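PDB 6CPU: phosphodiesterase from Candida albicans, which belongs to the largely helical phosphodiesterase family of the HD clan and holds a zinc ion and a magnesium ion. Local coordinates for residues Pro297-Gln301 and His317-Leu323; His288-Arg292 and Phe302-Pro306; Val234-Tyr240 and Leu283-Phe287. All coordinates share one frame. Numbering follows the deposited sequence.

Interaction 1 (Pro297-Gln301 and His317-Leu323); sequences PKFKQ and HTVLIAL
Two loop segments, P297-Q301 and H317-L323, run antiparallel and touch through a single beta bridge. F299 and A322 form its non-hydrogen-bonded pair, CA to CA 4.1 Å, and F299 is extended (phi/psi -128/164). The bonds lie on either side of that pair: L323 N donates to K298 O at 2.9 Å, nearly straight, and K300 N to I321 O at 2.7 Å. From K300 (-57/-34) into Q301 (-91/5) the chain turns away, and the Q301 side chain takes over the pairing. With chi1 m and chi2 near 94°, its amide lies along the partner backbone: OE1 accepts from I321 N at 3.2 Å, while NE2 donates to V319 O at 2.9 Å and to a water at 3.1 Å, which donates to H317 O at 2.8 Å. Glutamine suits this place because one amide offers I321 N an acceptor and V319 O a donor, like a peptide. K298 NZ turns away to salt-bridge E304. F299 adopts chi1 p, and L320 CD1 makes a CH-pi contact 4.0 Å from its ring centroid. Around this bridge between loops, L320 and F299 meet Y240 of helix 227-242; F299 packs on I291 of helix 276-292, and Q301 on helix 205-216.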
ATOM      1  N   PRO A 297      -1.197  10.175  22.082  1.00 35.42           N
ATOM      2  CA  PRO A 297      -1.914  11.363  22.561  1.00 34.87           C
ATOM      3  C   PRO A 297      -2.663  12.062  21.439  1.00 36.10           C
ATOM      4  O   PRO A 297      -2.259  11.983  20.271  1.00 33.68           O
ATOM      5  CB  PRO A 297      -0.796  12.263  23.090  1.00 35.66           C
ATOM      6  CG  PRO A 297       0.427  11.853  22.340  1.00 35.53           C
ATOM      7  CD  PRO A 297       0.251  10.412  21.945  1.00 34.69           C
ATOM      8  N   LYS A 298      -3.746  12.749  21.788  1.00 34.14           N
ATOM      9  CA  LYS A 298      -4.488  13.518  20.805  1.00 35.51           C
ATOM     10  C   LYS A 298      -3.625  14.704  20.386  1.00 33.68           C
ATOM     11  O   LYS A 298      -2.678  15.070  21.089  1.00 34.67           O
ATOM     12  CB  LYS A 298      -5.828  13.984  21.376  1.00 37.83           C
ATOM     13  CG  LYS A 298      -6.642  12.853  21.985  1.00 39.67           C
ATOM     14  CD  LYS A 298      -8.099  13.222  22.171  1.00 43.17           C
ATOM     15  CE  LYS A 298      -8.785  12.179  23.041  1.00 45.86           C
ATOM     16  NZ  LYS A 298     -10.259  12.365  23.119  1.00 48.40           N
ATOM     17  N   PHE A 299      -3.944  15.277  19.231  1.00 32.14           N
ATOM     18  CA  PHE A 299      -3.185  16.390  18.676  1.00 32.31           C
ATOM     19  C   PHE A 299      -4.115  17.537  18.324  1.00 32.32           C
ATOM     20  O   PHE A 299      -5.333  17.361  18.235  1.00 32.63           O
ATOM     21  CB  PHE A 299      -2.339  15.946  17.455  1.00 31.71           C
ATOM     22  CG  PHE A 299      -3.107  15.188  16.399  1.00 30.35           C
ATOM     23  CD1 PHE A 299      -3.513  15.821  15.232  1.00 29.89           C
ATOM     24  CD2 PHE A 299      -3.391  13.843  16.550  1.00 29.83           C
ATOM     25  CE1 PHE A 299      -4.211  15.143  14.248  1.00 29.54           C
ATOM     26  CE2 PHE A 299      -4.088  13.154  15.562  1.00 29.44           C
ATOM     27  CZ  PHE A 299      -4.499  13.803  14.417  1.00 29.91           C
ATOM     28  N   LYS A 300      -3.546  18.719  18.113  1.00 33.26           N
ATOM     29  CA  LYS A 300      -4.357  19.922  17.905  1.00 35.14           C
ATOM     30  C   LYS A 300      -5.329  19.783  16.739  1.00 33.99           C
ATOM     31  O   LYS A 300      -6.434  20.331  16.768  1.00 33.03           O
ATOM     32  CB  LYS A 300      -3.454  21.134  17.675  1.00 38.56           C
ATOM     33  CG  LYS A 300      -4.195  22.458  17.653  1.00 43.10           C
ATOM     34  CD  LYS A 300      -3.235  23.638  17.712  1.00 46.30           C
ATOM     35  CE  LYS A 300      -3.978  24.934  18.001  1.00 47.75           C
ATOM     36  NZ  LYS A 300      -3.133  26.120  17.705  1.00 49.57           N
ATOM     37  N   GLN A 301      -4.913  19.050  15.708  1.00 31.50           N
ATOM     38  CA  GLN A 301      -5.688  18.920  14.485  1.00 30.37           C
ATOM     39  C   GLN A 301      -6.649  17.724  14.498  1.00 30.87           C
ATOM     40  O   GLN A 301      -7.301  17.444  13.491  1.00 30.23           O
ATOM     41  CB  GLN A 301      -4.746  18.828  13.277  1.00 29.33           C
ATOM     42  CG  GLN A 301      -3.763  19.987  13.151  1.00 28.40           C
ATOM     43  CD  GLN A 301      -2.412  19.732  13.795  1.00 27.80           C
ATOM     44  OE1 GLN A 301      -2.308  19.046  14.810  1.00 28.76           O
ATOM     45  NE2 GLN A 301      -1.363  20.293  13.208  1.00 27.64           N
ATOM     46  N   HIS A 317       0.335  25.339  11.321  1.00 33.40           N
ATOM     47  CA  HIS A 317       1.159  24.168  11.634  1.00 33.02           C
ATOM     48  C   HIS A 317       1.236  23.227  10.429  1.00 31.78           C
ATOM     49  O   HIS A 317       0.239  23.042   9.740  1.00 30.50           O
ATOM     50  CB  HIS A 317       0.579  23.424  12.827  1.00 34.16           C
ATOM     51  CG  HIS A 317       0.414  24.276  14.045  1.00 36.10           C
ATOM     52  ND1 HIS A 317       1.485  24.727  14.782  1.00 37.07           N
ATOM     53  CD2 HIS A 317      -0.693  24.759  14.653  1.00 37.28           C
ATOM     54  CE1 HIS A 317       1.045  25.450  15.795  1.00 38.01           C
ATOM     55  NE2 HIS A 317      -0.271  25.491  15.736  1.00 37.40           N
ATOM     56  N   THR A 318       2.416  22.657  10.177  1.00 29.88           N
ATOM     57  CA  THR A 318       2.595  21.686   9.080  1.00 29.59           C
ATOM     58  C   THR A 318       2.806  20.250   9.568  1.00 28.47           C
ATOM     59  O   THR A 318       2.906  19.335   8.748  1.00 27.68           O
ATOM     60  CB  THR A 318       3.780  22.063   8.161  1.00 30.42           C
ATOM     61  OG1 THR A 318       4.979  22.185   8.939  1.00 30.10           O
ATOM     62  CG2 THR A 318       3.493  23.366   7.436  1.00 31.42           C
ATOM     63  N   VAL A 319       2.873  20.053  10.885  1.00 27.65           N
ATOM     64  CA  VAL A 319       2.930  18.717  11.472  1.00 27.11           C
ATOM     65  C   VAL A 319       1.931  18.594  12.618  1.00 28.58           C
ATOM     66  O   VAL A 319       1.427  19.600  13.116  1.00 28.75           O
ATOM     67  CB  VAL A 319       4.344  18.352  11.978  1.00 27.37           C
ATOM     68  CG1 VAL A 319       5.349  18.396  10.837  1.00 27.28           C
ATOM     69  CG2 VAL A 319       4.786  19.263  13.118  1.00 27.16           C
ATOM     70  N   LEU A 320       1.660  17.359  13.037  1.00 28.32           N
ATOM     71  CA  LEU A 320       0.702  17.103  14.114  1.00 29.02           C
ATOM     72  C   LEU A 320       1.291  17.613  15.430  1.00 30.11           C
ATOM     73  O   LEU A 320       2.440  17.302  15.765  1.00 29.42           O
ATOM     74  CB  LEU A 320       0.377  15.611  14.230  1.00 28.83           C
ATOM     75  CG  LEU A 320      -0.122  14.912  12.964  1.00 28.77           C
ATOM     76  CD1 LEU A 320      -0.598  13.501  13.285  1.00 29.21           C
ATOM     77  CD2 LEU A 320      -1.222  15.701  12.262  1.00 28.40           C
ATOM     78  N   ILE A 321       0.516  18.422  16.148  1.00 31.15           N
ATOM     79  CA  ILE A 321       0.975  19.020  17.400  1.00 33.35           C
ATOM     80  C   ILE A 321       0.286  18.319  18.565  1.00 32.92           C
ATOM     81  O   ILE A 321      -0.897  18.519  18.789  1.00 32.81           O
ATOM     82  CB  ILE A 321       0.658  20.532  17.467  1.00 33.88           C
ATOM     83  CG1 ILE A 321       1.177  21.272  16.229  1.00 35.09           C
ATOM     84  CG2 ILE A 321       1.240  21.142  18.738  1.00 33.81           C
ATOM     85  CD1 ILE A 321       2.677  21.199  16.017  1.00 36.32           C
ATOM     86  N   ALA A 322       1.032  17.500  19.293  1.00 36.73           N
ATOM     87  CA  ALA A 322       0.491  16.738  20.414  1.00 40.12           C
ATOM     88  C   ALA A 322      -0.015  17.658  21.528  1.00 44.72           C
ATOM     89  O   ALA A 322       0.583  18.699  21.795  1.00 42.94           O
ATOM     90  CB  ALA A 322       1.558  15.804  20.964  1.00 41.35           C
ATOM     91  N   LEU A 323      -1.133  17.271  22.141  1.00 48.33           N
ATOM     92  CA  LEU A 323      -1.644  17.908  23.361  1.00 52.21           C
ATOM     93  C   LEU A 323      -1.243  17.062  24.575  1.00 56.70           C
ATOM     94  O   LEU A 323      -0.770  15.934  24.419  1.00 58.85           O
ATOM     95  CB  LEU A 323      -3.170  18.018  23.304  1.00 50.14           C
ATOM     96  CG  LEU A 323      -3.772  18.620  22.035  1.00 50.63           C
ATOM     97  CD1 LEU A 323      -5.288  18.461  22.007  1.00 49.86           C
ATOM     98  CD2 LEU A 323      -3.372  20.080  21.892  1.00 51.94           C
TER
HETATM   99  O   HOH W   1      -2.155  22.090  10.837  1.00 26.14           O

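Interaction 2 (His288-Arg292 and Phe302-Pro306); sequences HFLIR and FVEDP
In the all-helical phosphodiesterase domain, the C-terminal turn of helix 276-292, residues H288-R292, packs against a returning loop; R292 N bonds to H288 O at 3.0 Å. The loop segment F302-P306 passes beside it without regular structure, with F302 and V303 extended and E304 locally helical (phi/psi -56/-36). The backbones stay well apart, the nearest CA pairs being H288-F302 at 9.0 Å and R292-E304 at 9.1 Å, so side chains fill the gap. H288, I291 and R292 stand at i, i+3 and i+4, on one face of the helix. F302, chi1 t, points its ring at them. I291 CG2 lies over its face, 4.2 Å from the centroid, in a CH-pi contact, and the H288 ring meets it obliquely, CE1 to CE1 3.5 Å, while H288 NE2 bonds to V215 O. R292 (m, t, t) is long enough to span the gap, and its flat guanidinium slips between F302 and P306, one on each face; Y553 adds a cation-pi partner. E304 OE1 is engaged by K298, whereas E304 OE2 forms a salt bridge with R292 NH1 at 3.3 Å, a weak hydrogen bond. At the edge of the guanidinium lies E304 O, a firmer partner, which receives both R292 NH1 at 2.9 Å and R292 NH2 at 3.1 Å.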
ATOM      1  N   HIS A 288      -6.299   6.412  14.227  1.00 28.93           N
ATOM      2  CA  HIS A 288      -7.428   6.879  15.052  1.00 31.16           C
ATOM      3  C   HIS A 288      -7.767   5.912  16.194  1.00 33.41           C
ATOM      4  O   HIS A 288      -7.946   6.360  17.338  1.00 32.51           O
ATOM      5  CB  HIS A 288      -8.660   7.177  14.205  1.00 30.87           C
ATOM      6  CG  HIS A 288      -8.705   8.580  13.689  1.00 32.66           C
ATOM      7  ND1 HIS A 288      -9.690   9.477  14.050  1.00 31.29           N
ATOM      8  CD2 HIS A 288      -7.872   9.250  12.855  1.00 31.61           C
ATOM      9  CE1 HIS A 288      -9.466  10.635  13.456  1.00 32.28           C
ATOM     10  NE2 HIS A 288      -8.372  10.522  12.718  1.00 33.74           N
ATOM     11  N   PHE A 289      -7.820   4.605  15.906  1.00 32.69           N
ATOM     12  CA  PHE A 289      -8.029   3.607  16.962  1.00 32.03           C
ATOM     13  C   PHE A 289      -7.037   3.801  18.100  1.00 34.39           C
ATOM     14  O   PHE A 289      -7.424   3.865  19.270  1.00 36.26           O
ATOM     15  CB  PHE A 289      -7.911   2.161  16.440  1.00 31.86           C
ATOM     16  CG  PHE A 289      -8.958   1.767  15.416  1.00 31.11           C
ATOM     17  CD1 PHE A 289     -10.133   2.484  15.253  1.00 30.17           C
ATOM     18  CD2 PHE A 289      -8.761   0.636  14.631  1.00 30.10           C
ATOM     19  CE1 PHE A 289     -11.083   2.100  14.323  1.00 31.09           C
ATOM     20  CE2 PHE A 289      -9.710   0.243  13.704  1.00 29.20           C
ATOM     21  CZ  PHE A 289     -10.867   0.974  13.542  1.00 30.16           C
ATOM     22  N   LEU A 290      -5.759   3.903  17.757  1.00 33.02           N
ATOM     23  CA  LEU A 290      -4.702   4.032  18.746  1.00 34.75           C
ATOM     24  C   LEU A 290      -4.788   5.325  19.572  1.00 36.02           C
ATOM     25  O   LEU A 290      -4.457   5.321  20.762  1.00 38.35           O
ATOM     26  CB  LEU A 290      -3.340   3.918  18.071  1.00 35.36           C
ATOM     27  CG  LEU A 290      -3.021   2.510  17.541  1.00 35.22           C
ATOM     28  CD1 LEU A 290      -1.993   2.558  16.414  1.00 34.95           C
ATOM     29  CD2 LEU A 290      -2.541   1.612  18.674  1.00 35.48           C
ATOM     30  N   ILE A 291      -5.224   6.418  18.957  1.00 36.43           N
ATOM     31  CA  ILE A 291      -5.430   7.663  19.703  1.00 38.28           C
ATOM     32  C   ILE A 291      -6.572   7.479  20.699  1.00 40.08           C
ATOM     33  O   ILE A 291      -6.405   7.713  21.893  1.00 39.54           O
ATOM     34  CB  ILE A 291      -5.707   8.861  18.782  1.00 37.82           C
ATOM     35  CG1 ILE A 291      -4.418   9.253  18.049  1.00 37.24           C
ATOM     36  CG2 ILE A 291      -6.231  10.053  19.583  1.00 37.53           C
ATOM     37  CD1 ILE A 291      -4.672   9.984  16.759  1.00 38.14           C
ATOM     38  N   ARG A 292      -7.717   7.025  20.203  1.00 41.27           N
ATOM     39  CA  ARG A 292      -8.895   6.850  21.044  1.00 45.14           C
ATOM     40  C   ARG A 292      -8.708   5.786  22.137  1.00 44.93           C
ATOM     41  O   ARG A 292      -9.437   5.787  23.128  1.00 47.84           O
ATOM     42  CB  ARG A 292     -10.118   6.563  20.177  1.00 47.37           C
ATOM     43  CG  ARG A 292     -10.498   7.741  19.294  1.00 51.16           C
ATOM     44  CD  ARG A 292     -11.873   7.558  18.689  1.00 54.19           C
ATOM     45  NE  ARG A 292     -12.169   8.529  17.633  1.00 58.16           N
ATOM     46  CZ  ARG A 292     -12.571   9.784  17.832  1.00 58.86           C
ATOM     47  NH1 ARG A 292     -12.722  10.272  19.059  1.00 59.88           N
ATOM     48  NH2 ARG A 292     -12.816  10.565  16.785  1.00 61.12           N
ATOM     49  N   PHE A 302      -6.736  17.035  15.633  1.00 30.85           N
ATOM     50  CA  PHE A 302      -7.613  15.882  15.785  1.00 33.82           C
ATOM     51  C   PHE A 302      -9.062  16.334  15.974  1.00 35.79           C
ATOM     52  O   PHE A 302      -9.330  17.249  16.756  1.00 35.37           O
ATOM     53  CB  PHE A 302      -7.140  15.045  16.975  1.00 35.29           C
ATOM     54  CG  PHE A 302      -7.936  13.796  17.197  1.00 37.82           C
ATOM     55  CD1 PHE A 302      -7.693  12.659  16.436  1.00 38.31           C
ATOM     56  CD2 PHE A 302      -8.925  13.749  18.173  1.00 38.57           C
ATOM     57  CE1 PHE A 302      -8.427  11.500  16.641  1.00 39.59           C
ATOM     58  CE2 PHE A 302      -9.659  12.593  18.380  1.00 39.94           C
ATOM     59  CZ  PHE A 302      -9.410  11.468  17.612  1.00 39.09           C
ATOM     60  N   VAL A 303      -9.988  15.697  15.255  1.00 36.20           N
ATOM     61  CA  VAL A 303     -11.406  16.051  15.315  1.00 37.10           C
ATOM     62  C   VAL A 303     -12.127  15.045  16.211  1.00 38.91           C
ATOM     63  O   VAL A 303     -12.344  13.893  15.832  1.00 35.61           O
ATOM     64  CB  VAL A 303     -12.035  16.101  13.912  1.00 37.99           C
ATOM     65  CG1 VAL A 303     -13.524  16.407  13.992  1.00 38.77           C
ATOM     66  CG2 VAL A 303     -11.327  17.142  13.052  1.00 37.59           C
ATOM     67  N   GLU A 304     -12.481  15.491  17.411  1.00 39.91           N
ATOM     68  CA  GLU A 304     -12.988  14.604  18.455  1.00 42.13           C
ATOM     69  C   GLU A 304     -14.217  13.789  18.036  1.00 40.23           C
ATOM     70  O   GLU A 304     -14.347  12.635  18.433  1.00 40.73           O
ATOM     71  CB  GLU A 304     -13.309  15.418  19.716  1.00 45.72           C
ATOM     72  CG  GLU A 304     -13.694  14.586  20.925  1.00 48.08           C
ATOM     73  CD  GLU A 304     -12.612  13.615  21.346  1.00 50.41           C
ATOM     74  OE1 GLU A 304     -11.439  14.035  21.452  1.00 54.62           O
ATOM     75  OE2 GLU A 304     -12.935  12.431  21.583  1.00 53.86           O
ATOM     76  N   ASP A 305     -15.100  14.386  17.242  1.00 38.43           N
ATOM     77  CA  ASP A 305     -16.368  13.757  16.876  1.00 40.92           C
ATOM     78  C   ASP A 305     -16.224  12.951  15.586  1.00 39.48           C
ATOM     79  O   ASP A 305     -16.145  13.524  14.502  1.00 38.77           O
ATOM     80  CB  ASP A 305     -17.450  14.825  16.710  1.00 41.65           C
ATOM     81  CG  ASP A 305     -18.849  14.240  16.522  1.00 42.75           C
ATOM     82  OD1 ASP A 305     -18.993  13.064  16.115  1.00 40.11           O
ATOM     83  OD2 ASP A 305     -19.822  14.977  16.774  1.00 41.15           O
ATOM     84  N   PRO A 306     -16.246  11.611  15.691  1.00 41.44           N
ATOM     85  CA  PRO A 306     -15.966  10.787  14.510  1.00 41.13           C
ATOM     86  C   PRO A 306     -17.079  10.779  13.464  1.00 42.65           C
ATOM     87  O   PRO A 306     -16.857  10.325  12.345  1.00 41.78           O
ATOM     88  CB  PRO A 306     -15.793   9.387  15.105  1.00 41.23           C
ATOM     89  CG  PRO A 306     -16.669   9.391  16.309  1.00 41.46           C
ATOM     90  CD  PRO A 306     -16.602  10.789  16.864  1.00 40.52           C
TER

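Interaction 3 (Val234-Tyr240 and Leu283-Phe287); sequences VYLMIDY and LQACF
Helices 227-242 and 276-292 pack side by side here, running the same general way: the axes of V234-Y240 and L283-F287 approach to 10.8 Å and cross at +39°. The closest CA pairs are V234-L283 at 7.9 Å and M237-F287 at 7.1 Å. L283 comes first, chi1 t and chi2 p, pointing at the partner helix. Its CD2 meets V234 CG2 at 4.0 Å and M237 CE at 3.8 Å, and its CD1 meets I238 CD1 at 4.2 Å, a branched leucine serving three neighbours. Its side chain is about 10 Å from the bound zinc, whose ligand H278 belongs to the same helix. Q284 offers mainly its backbone side, CA lying 3.6 Å from M237 SD; its amide turns away to bond with H217, V215 and R468. One turn after L283 stands F287, chi1 t. M237, with chi1 m, chi2 t and chi3 m, lays CG over this ring in a CH-pi contact, 3.6 Å from the centroid, and brings SD to 4.2 Å from it, an oblique Met-aromatic contact. At the ring edge F287 CZ touches Y240 CD2 at 3.6 Å, while Y240 OH bonds to P297 O. Helix 336-348 closes over L283 and I238 through L343. No hydrogen bond joins the two segments, so this buried helix pairing in the phosphodiesterase core depends on shape, dispersion and the polarisable sulfur of M237.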
ATOM      1  N   VAL A 234       1.221   9.817   5.421  1.00 20.27           N
ATOM      2  CA  VAL A 234       1.961   8.758   6.082  1.00 19.57           C
ATOM      3  C   VAL A 234       3.074   9.352   6.956  1.00 19.70           C
ATOM      4  O   VAL A 234       3.267   8.928   8.090  1.00 19.59           O
ATOM      5  CB  VAL A 234       2.564   7.763   5.073  1.00 20.12           C
ATOM      6  CG1 VAL A 234       3.417   6.725   5.792  1.00 20.29           C
ATOM      7  CG2 VAL A 234       1.465   7.059   4.293  1.00 19.88           C
ATOM      8  N   TYR A 235       3.791  10.337   6.428  1.00 20.02           N
ATOM      9  CA  TYR A 235       4.855  10.985   7.187  1.00 21.61           C
ATOM     10  C   TYR A 235       4.303  11.572   8.499  1.00 22.73           C
ATOM     11  O   TYR A 235       4.875  11.361   9.560  1.00 23.80           O
ATOM     12  CB  TYR A 235       5.560  12.060   6.343  1.00 22.79           C
ATOM     13  CG  TYR A 235       6.262  13.099   7.181  1.00 24.34           C
ATOM     14  CD1 TYR A 235       7.410  12.784   7.895  1.00 25.53           C
ATOM     15  CD2 TYR A 235       5.742  14.386   7.307  1.00 25.87           C
ATOM     16  CE1 TYR A 235       8.045  13.742   8.692  1.00 26.51           C
ATOM     17  CE2 TYR A 235       6.368  15.341   8.091  1.00 26.35           C
ATOM     18  CZ  TYR A 235       7.513  15.013   8.785  1.00 27.81           C
ATOM     19  OH  TYR A 235       8.121  15.984   9.568  1.00 31.45           O
ATOM     20  N   LEU A 236       3.184  12.283   8.419  1.00 23.72           N
ATOM     21  CA  LEU A 236       2.566  12.873   9.611  1.00 23.84           C
ATOM     22  C   LEU A 236       2.287  11.824  10.684  1.00 23.81           C
ATOM     23  O   LEU A 236       2.623  12.004  11.858  1.00 24.03           O
ATOM     24  CB  LEU A 236       1.263  13.589   9.240  1.00 22.83           C
ATOM     25  CG  LEU A 236       1.433  14.875   8.445  1.00 23.43           C
ATOM     26  CD1 LEU A 236       0.086  15.370   7.953  1.00 21.99           C
ATOM     27  CD2 LEU A 236       2.155  15.940   9.264  1.00 24.04           C
ATOM     28  N   MET A 237       1.710  10.702  10.270  1.00 23.06           N
ATOM     29  CA  MET A 237       1.332   9.654  11.209  1.00 24.07           C
ATOM     30  C   MET A 237       2.492   8.866  11.787  1.00 24.29           C
ATOM     31  O   MET A 237       2.546   8.626  13.001  1.00 24.30           O
ATOM     32  CB  MET A 237       0.316   8.733  10.556  1.00 23.57           C
ATOM     33  CG  MET A 237      -1.009   9.427  10.378  1.00 24.74           C
ATOM     34  SD  MET A 237      -2.275   8.381   9.663  1.00 24.88           S
ATOM     35  CE  MET A 237      -1.914   8.500   7.911  1.00 24.90           C
ATOM     36  N   ILE A 238       3.441   8.478  10.941  1.00 23.42           N
ATOM     37  CA  ILE A 238       4.584   7.711  11.413  1.00 23.88           C
ATOM     38  C   ILE A 238       5.562   8.564  12.227  1.00 25.04           C
ATOM     39  O   ILE A 238       6.064   8.105  13.254  1.00 24.90           O
ATOM     40  CB  ILE A 238       5.311   6.998  10.254  1.00 23.94           C
ATOM     41  CG1 ILE A 238       4.353   6.038   9.534  1.00 23.55           C
ATOM     42  CG2 ILE A 238       6.535   6.258  10.760  1.00 24.48           C
ATOM     43  CD1 ILE A 238       3.916   4.829  10.334  1.00 24.40           C
ATOM     44  N   ASP A 239       5.841   9.786  11.784  1.00 25.44           N
ATOM     45  CA  ASP A 239       6.718  10.682  12.548  1.00 27.32           C
ATOM     46  C   ASP A 239       6.152  10.885  13.955  1.00 27.35           C
ATOM     47  O   ASP A 239       6.889  10.816  14.940  1.00 28.17           O
ATOM     48  CB  ASP A 239       6.886  12.023  11.830  1.00 28.86           C
ATOM     49  CG  ASP A 239       7.953  12.919  12.469  1.00 31.10           C
ATOM     50  OD1 ASP A 239       8.914  12.408  13.065  1.00 32.37           O
ATOM     51  OD2 ASP A 239       7.839  14.154  12.345  1.00 35.12           O
ATOM     52  N   TYR A 240       4.841  11.091  14.030  1.00 27.78           N
ATOM     53  CA  TYR A 240       4.125  11.325  15.293  1.00 29.20           C
ATOM     54  C   TYR A 240       4.265  10.138  16.251  1.00 29.87           C
ATOM     55  O   TYR A 240       4.491  10.317  17.444  1.00 30.87           O
ATOM     56  CB  TYR A 240       2.649  11.600  14.995  1.00 28.55           C
ATOM     57  CG  TYR A 240       1.840  12.160  16.150  1.00 30.51           C
ATOM     58  CD1 TYR A 240       2.004  13.479  16.562  1.00 30.45           C
ATOM     59  CD2 TYR A 240       0.883  11.381  16.805  1.00 30.67           C
ATOM     60  CE1 TYR A 240       1.253  14.005  17.610  1.00 30.33           C
ATOM     61  CE2 TYR A 240       0.121  11.903  17.854  1.00 31.48           C
ATOM     62  CZ  TYR A 240       0.312  13.218  18.244  1.00 31.24           C
ATOM     63  OH  TYR A 240      -0.430  13.734  19.288  1.00 32.64           O
ATOM     64  N   LEU A 283      -3.922   2.560   7.527  1.00 21.50           N
ATOM     65  CA  LEU A 283      -2.994   3.144   8.491  1.00 21.19           C
ATOM     66  C   LEU A 283      -3.705   4.225   9.328  1.00 21.65           C
ATOM     67  O   LEU A 283      -3.579   4.275  10.559  1.00 21.04           O
ATOM     68  CB  LEU A 283      -1.792   3.754   7.753  1.00 21.46           C
ATOM     69  CG  LEU A 283      -0.881   4.709   8.523  1.00 22.08           C
ATOM     70  CD1 LEU A 283      -0.195   3.988   9.664  1.00 22.91           C
ATOM     71  CD2 LEU A 283       0.154   5.337   7.605  1.00 22.99           C
ATOM     72  N   GLN A 284      -4.445   5.074   8.639  1.00 24.05           N
ATOM     73  CA  GLN A 284      -5.158   6.187   9.278  1.00 26.00           C
ATOM     74  C   GLN A 284      -6.253   5.701  10.229  1.00 26.64           C
ATOM     75  O   GLN A 284      -6.457   6.303  11.286  1.00 26.12           O
ATOM     76  CB  GLN A 284      -5.737   7.109   8.215  1.00 26.13           C
ATOM     77  CG  GLN A 284      -6.194   8.476   8.738  1.00 26.91           C
ATOM     78  CD  GLN A 284      -7.692   8.557   9.035  1.00 28.22           C
ATOM     79  OE1 GLN A 284      -8.440   7.572   8.904  1.00 25.77           O
ATOM     80  NE2 GLN A 284      -8.143   9.759   9.385  1.00 27.72           N
ATOM     81  N   ALA A 285      -6.960   4.635   9.846  1.00 26.73           N
ATOM     82  CA  ALA A 285      -7.918   3.978  10.752  1.00 27.95           C
ATOM     83  C   ALA A 285      -7.219   3.489  12.003  1.00 29.02           C
ATOM     84  O   ALA A 285      -7.648   3.799  13.117  1.00 29.37           O
ATOM     85  CB  ALA A 285      -8.625   2.830  10.055  1.00 28.06           C
ATOM     86  N   CYS A 286      -6.135   2.736  11.828  1.00 28.80           N
ATOM     87  CA  CYS A 286      -5.319   2.291  12.970  1.00 30.29           C
ATOM     88  C   CYS A 286      -4.885   3.474  13.823  1.00 29.46           C
ATOM     89  O   CYS A 286      -4.932   3.421  15.058  1.00 28.40           O
ATOM     90  CB  CYS A 286      -4.060   1.550  12.508  1.00 33.26           C
ATOM     91  SG  CYS A 286      -4.312  -0.196  12.167  1.00 38.77           S
ATOM     92  N   PHE A 287      -4.441   4.526  13.149  1.00 28.22           N
ATOM     93  CA  PHE A 287      -3.984   5.742  13.819  1.00 28.03           C
ATOM     94  C   PHE A 287      -5.081   6.298  14.745  1.00 28.45           C
ATOM     95  O   PHE A 287      -4.826   6.581  15.914  1.00 31.04           O
ATOM     96  CB  PHE A 287      -3.572   6.774  12.776  1.00 27.31           C
ATOM     97  CG  PHE A 287      -2.776   7.920  13.321  1.00 26.81           C
ATOM     98  CD1 PHE A 287      -1.501   7.718  13.812  1.00 26.64           C
ATOM     99  CD2 PHE A 287      -3.291   9.206  13.310  1.00 27.48           C
ATOM    100  CE1 PHE A 287      -0.749   8.768  14.300  1.00 27.58           C
ATOM    101  CE2 PHE A 287      -2.541  10.272  13.794  1.00 27.68           C
ATOM    102  CZ  PHE A 287      -1.270  10.050  14.295  1.00 27.74           C
TER

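In the fold
From the N terminus, helix 227-242 comes first, and interaction 3 brings helix 276-292 back against it, closing a loop of 42 residues that includes helix 253-264. The next two contacts come later in the chain, so interaction 3 is in series with both. Interactions 1 and 2 cross: their segments alternate as 288-292, 297-301, 302-306 and 317-323, binding the long connection before helix 336-348 both to itself and to the end of helix 276-292. K298 to E304 joins these two contacts, with I291 packed against F299, whereas Y240 links interactions 3 and 1. Together they fasten this outer connection to helix 227-242 and the far end of helix 276-292, whose first turn carries the zinc ligand H278.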